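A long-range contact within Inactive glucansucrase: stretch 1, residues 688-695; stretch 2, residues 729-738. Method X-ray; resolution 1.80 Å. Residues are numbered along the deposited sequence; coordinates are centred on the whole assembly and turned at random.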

# COMPACT_ATOMS: atom_id res chain seq x y z
N ASP A 688 -5.67 -14.87 14.33
CA ASP A 688 -5.82 -13.47 13.97
C ASP A 688 -5.86 -13.34 12.45
O ASP A 688 -4.90 -13.69 11.76
CB ASP A 688 -4.66 -12.67 14.56
CG ASP A 688 -4.78 -12.53 16.07
OD1 ASP A 688 -5.53 -11.63 16.53
OD2 ASP A 688 -4.15 -13.35 16.79
N PHE A 689 -6.98 -12.83 11.95
CA PHE A 689 -7.29 -12.80 10.51
C PHE A 689 -7.10 -11.39 9.99
O PHE A 689 -7.87 -10.48 10.33
CB PHE A 689 -8.72 -13.31 10.30
CG PHE A 689 -9.00 -13.86 8.91
CD1 PHE A 689 -9.51 -13.04 7.92
CD2 PHE A 689 -8.79 -15.20 8.62
CE1 PHE A 689 -9.78 -13.53 6.66
CE2 PHE A 689 -9.07 -15.71 7.35
CZ PHE A 689 -9.56 -14.88 6.37
N TRP A 690 -6.05 -11.19 9.18
CA TRP A 690 -5.75 -9.90 8.57
C TRP A 690 -6.56 -9.79 7.27
O TRP A 690 -6.32 -10.52 6.29
CB TRP A 690 -4.24 -9.73 8.35
CG TRP A 690 -3.74 -8.66 7.43
CD1 TRP A 690 -4.42 -7.58 6.96
CD2 TRP A 690 -2.43 -8.58 6.86
NE1 TRP A 690 -3.62 -6.83 6.13
CE2 TRP A 690 -2.39 -7.42 6.05
CE3 TRP A 690 -1.28 -9.37 6.96
CZ2 TRP A 690 -1.25 -7.04 5.32
CZ3 TRP A 690 -0.14 -8.99 6.25
CH2 TRP A 690 -0.14 -7.83 5.45
N MET A 691 -7.51 -8.86 7.28
CA MET A 691 -8.36 -8.59 6.12
C MET A 691 -7.81 -7.43 5.29
O MET A 691 -7.31 -6.44 5.82
CB MET A 691 -9.80 -8.29 6.55
CG MET A 691 -10.40 -9.43 7.36
SD MET A 691 -12.19 -9.61 7.29
CE MET A 691 -12.34 -10.16 5.60
N ALA A 692 -7.93 -7.58 3.97
CA ALA A 692 -7.50 -6.57 3.02
C ALA A 692 -8.12 -5.22 3.33
O ALA A 692 -9.21 -5.15 3.91
CB ALA A 692 -7.88 -7.00 1.61
N PRO A 693 -7.44 -4.12 2.94
CA PRO A 693 -8.09 -2.83 3.07
C PRO A 693 -9.40 -2.85 2.27
O PRO A 693 -9.40 -3.15 1.07
CB PRO A 693 -7.08 -1.86 2.43
CG PRO A 693 -6.29 -2.71 1.49
CD PRO A 693 -6.16 -4.01 2.22
N ALA A 694 -10.51 -2.58 2.95
CA ALA A 694 -11.83 -2.90 2.44
C ALA A 694 -12.51 -1.71 1.74
O ALA A 694 -13.64 -1.84 1.28
CB ALA A 694 -12.69 -3.42 3.58
N TYR A 695 -11.78 -0.61 1.59
CA TYR A 695 -12.32 0.69 1.18
C TYR A 695 -12.64 0.65 -0.31
O TYR A 695 -12.12 -0.21 -1.04
CB TYR A 695 -11.30 1.81 1.52
CG TYR A 695 -10.65 1.55 2.86
CD1 TYR A 695 -11.40 1.61 4.03
CD2 TYR A 695 -9.33 1.10 2.96
CE1 TYR A 695 -10.85 1.30 5.26
CE2 TYR A 695 -8.77 0.79 4.19
CZ TYR A 695 -9.55 0.88 5.33
OH TYR A 695 -9.02 0.58 6.57
N GLU A 729 -21.80 -8.21 3.50
CA GLU A 729 -21.06 -9.48 3.44
C GLU A 729 -19.86 -9.47 4.41
O GLU A 729 -19.67 -10.40 5.18
CB GLU A 729 -20.63 -9.76 2.01
CG GLU A 729 -21.75 -10.27 1.11
CD GLU A 729 -21.41 -10.30 -0.36
OE1 GLU A 729 -20.38 -9.68 -0.76
OE2 GLU A 729 -22.17 -10.94 -1.13
N LEU A 730 -19.08 -8.38 4.38
CA LEU A 730 -17.96 -8.19 5.31
C LEU A 730 -18.37 -8.39 6.77
O LEU A 730 -17.74 -9.15 7.51
CB LEU A 730 -17.32 -6.81 5.13
CG LEU A 730 -16.20 -6.42 6.12
CD1 LEU A 730 -15.08 -7.44 6.14
CD2 LEU A 730 -15.64 -5.05 5.78
N ALA A 731 -19.45 -7.73 7.18
CA ALA A 731 -19.92 -7.85 8.57
C ALA A 731 -20.32 -9.28 8.94
O ALA A 731 -20.02 -9.75 10.04
CB ALA A 731 -21.07 -6.89 8.84
N ASN A 732 -21.01 -9.98 8.03
CA ASN A 732 -21.35 -11.39 8.24
C ASN A 732 -20.11 -12.27 8.27
O ASN A 732 -20.05 -13.21 9.06
CB ASN A 732 -22.32 -11.90 7.16
CG ASN A 732 -23.75 -11.45 7.41
OD1 ASN A 732 -24.21 -11.30 8.56
ND2 ASN A 732 -24.47 -11.24 6.33
N THR A 733 -19.12 -11.95 7.44
CA THR A 733 -17.85 -12.68 7.42
C THR A 733 -17.08 -12.52 8.74
O THR A 733 -16.59 -13.51 9.29
CB THR A 733 -16.98 -12.25 6.22
OG1 THR A 733 -17.72 -12.47 5.01
CG2 THR A 733 -15.68 -13.04 6.16
N ILE A 734 -17.02 -11.29 9.25
CA ILE A 734 -16.36 -11.04 10.54
C ILE A 734 -17.05 -11.85 11.65
O ILE A 734 -16.37 -12.47 12.48
CB ILE A 734 -16.32 -9.54 10.88
CG1 ILE A 734 -15.39 -8.82 9.90
CG2 ILE A 734 -15.82 -9.32 12.32
CD1 ILE A 734 -15.52 -7.32 9.90
N ALA A 735 -18.38 -11.86 11.64
CA ALA A 735 -19.17 -12.61 12.63
C ALA A 735 -18.90 -14.11 12.55
O ALA A 735 -18.78 -14.78 13.58
CB ALA A 735 -20.65 -12.33 12.48
N ALA A 736 -18.82 -14.63 11.32
CA ALA A 736 -18.50 -16.04 11.10
C ALA A 736 -17.11 -16.41 11.63
O ALA A 736 -16.94 -17.45 12.27
CB ALA A 736 -18.62 -16.40 9.62
N LEU A 737 -16.12 -15.55 11.40
CA LEU A 737 -14.78 -15.77 11.95
C LEU A 737 -14.80 -15.70 13.48
O LEU A 737 -14.17 -16.52 14.15
CB LEU A 737 -13.79 -14.76 11.38
CG LEU A 737 -13.52 -14.91 9.87
CD1 LEU A 737 -12.81 -13.70 9.32
CD2 LEU A 737 -12.73 -16.18 9.57
N HIS A 738 -15.53 -14.73 14.04
CA HIS A 738 -15.71 -14.64 15.48
C HIS A 738 -16.35 -15.90 16.05
O HIS A 738 -15.90 -16.41 17.07
CB HIS A 738 -16.58 -13.43 15.87
CG HIS A 738 -15.87 -12.12 15.83
ND1 HIS A 738 -16.53 -10.93 15.73
CD2 HIS A 738 -14.55 -11.81 15.91
CE1 HIS A 738 -15.66 -9.94 15.72
NE2 HIS A 738 -14.45 -10.45 15.82

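A short strand, 688-691, and the loop that follows it lie against one side of a helix, and the two segments are held together by side-chain packing alone: no hydrogen bond crosses between them. The axes of strand and helix approach to 10.6 Å and run nearly antiparallel, at 164°, so the start of one segment meets the end of the other. Phe689 lies beside Leu737, and Ala694 beside Leu730, with CA to CA separations of 8.2 Å and 8.6 Å.

Met691 has the most surface covered, 67 Å², and touches three helix residues. Its CA-to-CB bond points toward the helix, and chi angles of m, t and p carry the thioether across the gap. Met691 SD sits 3.8 Å from Leu730 CD1 and 4.2 Å from Ile734 CG1, while Met691 CE comes within 4.4 Å of Thr733 CG2. One flexible, unbranched chain thus reaches a cluster of residues spanning about one helical turn. Ile734 joins this cluster although its CA-to-CB bond points sideways; the end of its side chain comes nearer. Thr733 offers its methyl to Met691, and its backbone N donates to Glu729 O at 2.8 Å, part of the regular i to i-4 pattern that runs through the helix.

Leu737, with 58 Å² covered, makes the most directional contact. Its CD1 lies over one face of the Phe689 ring, 4.0 Å from the centroid and 24° off the ring normal, a CH-pi arrangement; the closest atoms, Leu737 CD1 and Phe689 CD1, are 3.6 Å apart. Phe689 is in the t rotamer and Leu737 in m,t, and in this arrangement a methyl lies against the face of the ring.

Leu730, seven residues earlier and so about two turns along the same side of the helix, anchors the other end. Its two methyls meet different partners: CD1 is the one near Met691 SD, whereas Leu730 CD2 packs 4.0 Å from Ala694 CB. Ala694 lies beyond the strand, in the loop, and a single methyl suffices for it to touch the leucine.

The periodicities give the rule. On the strand, Phe689 and Met691 point toward the helix while Asp688 and Trp690 are out of reach, the alternation expected of an extended chain. On the helix, Leu730, Thr733 and Leu737 point toward the strand and loop, spaced by three and then four. The whole contact buries 264 Å², a modest area made by contacts between carbon and sulfur atoms of the side chains.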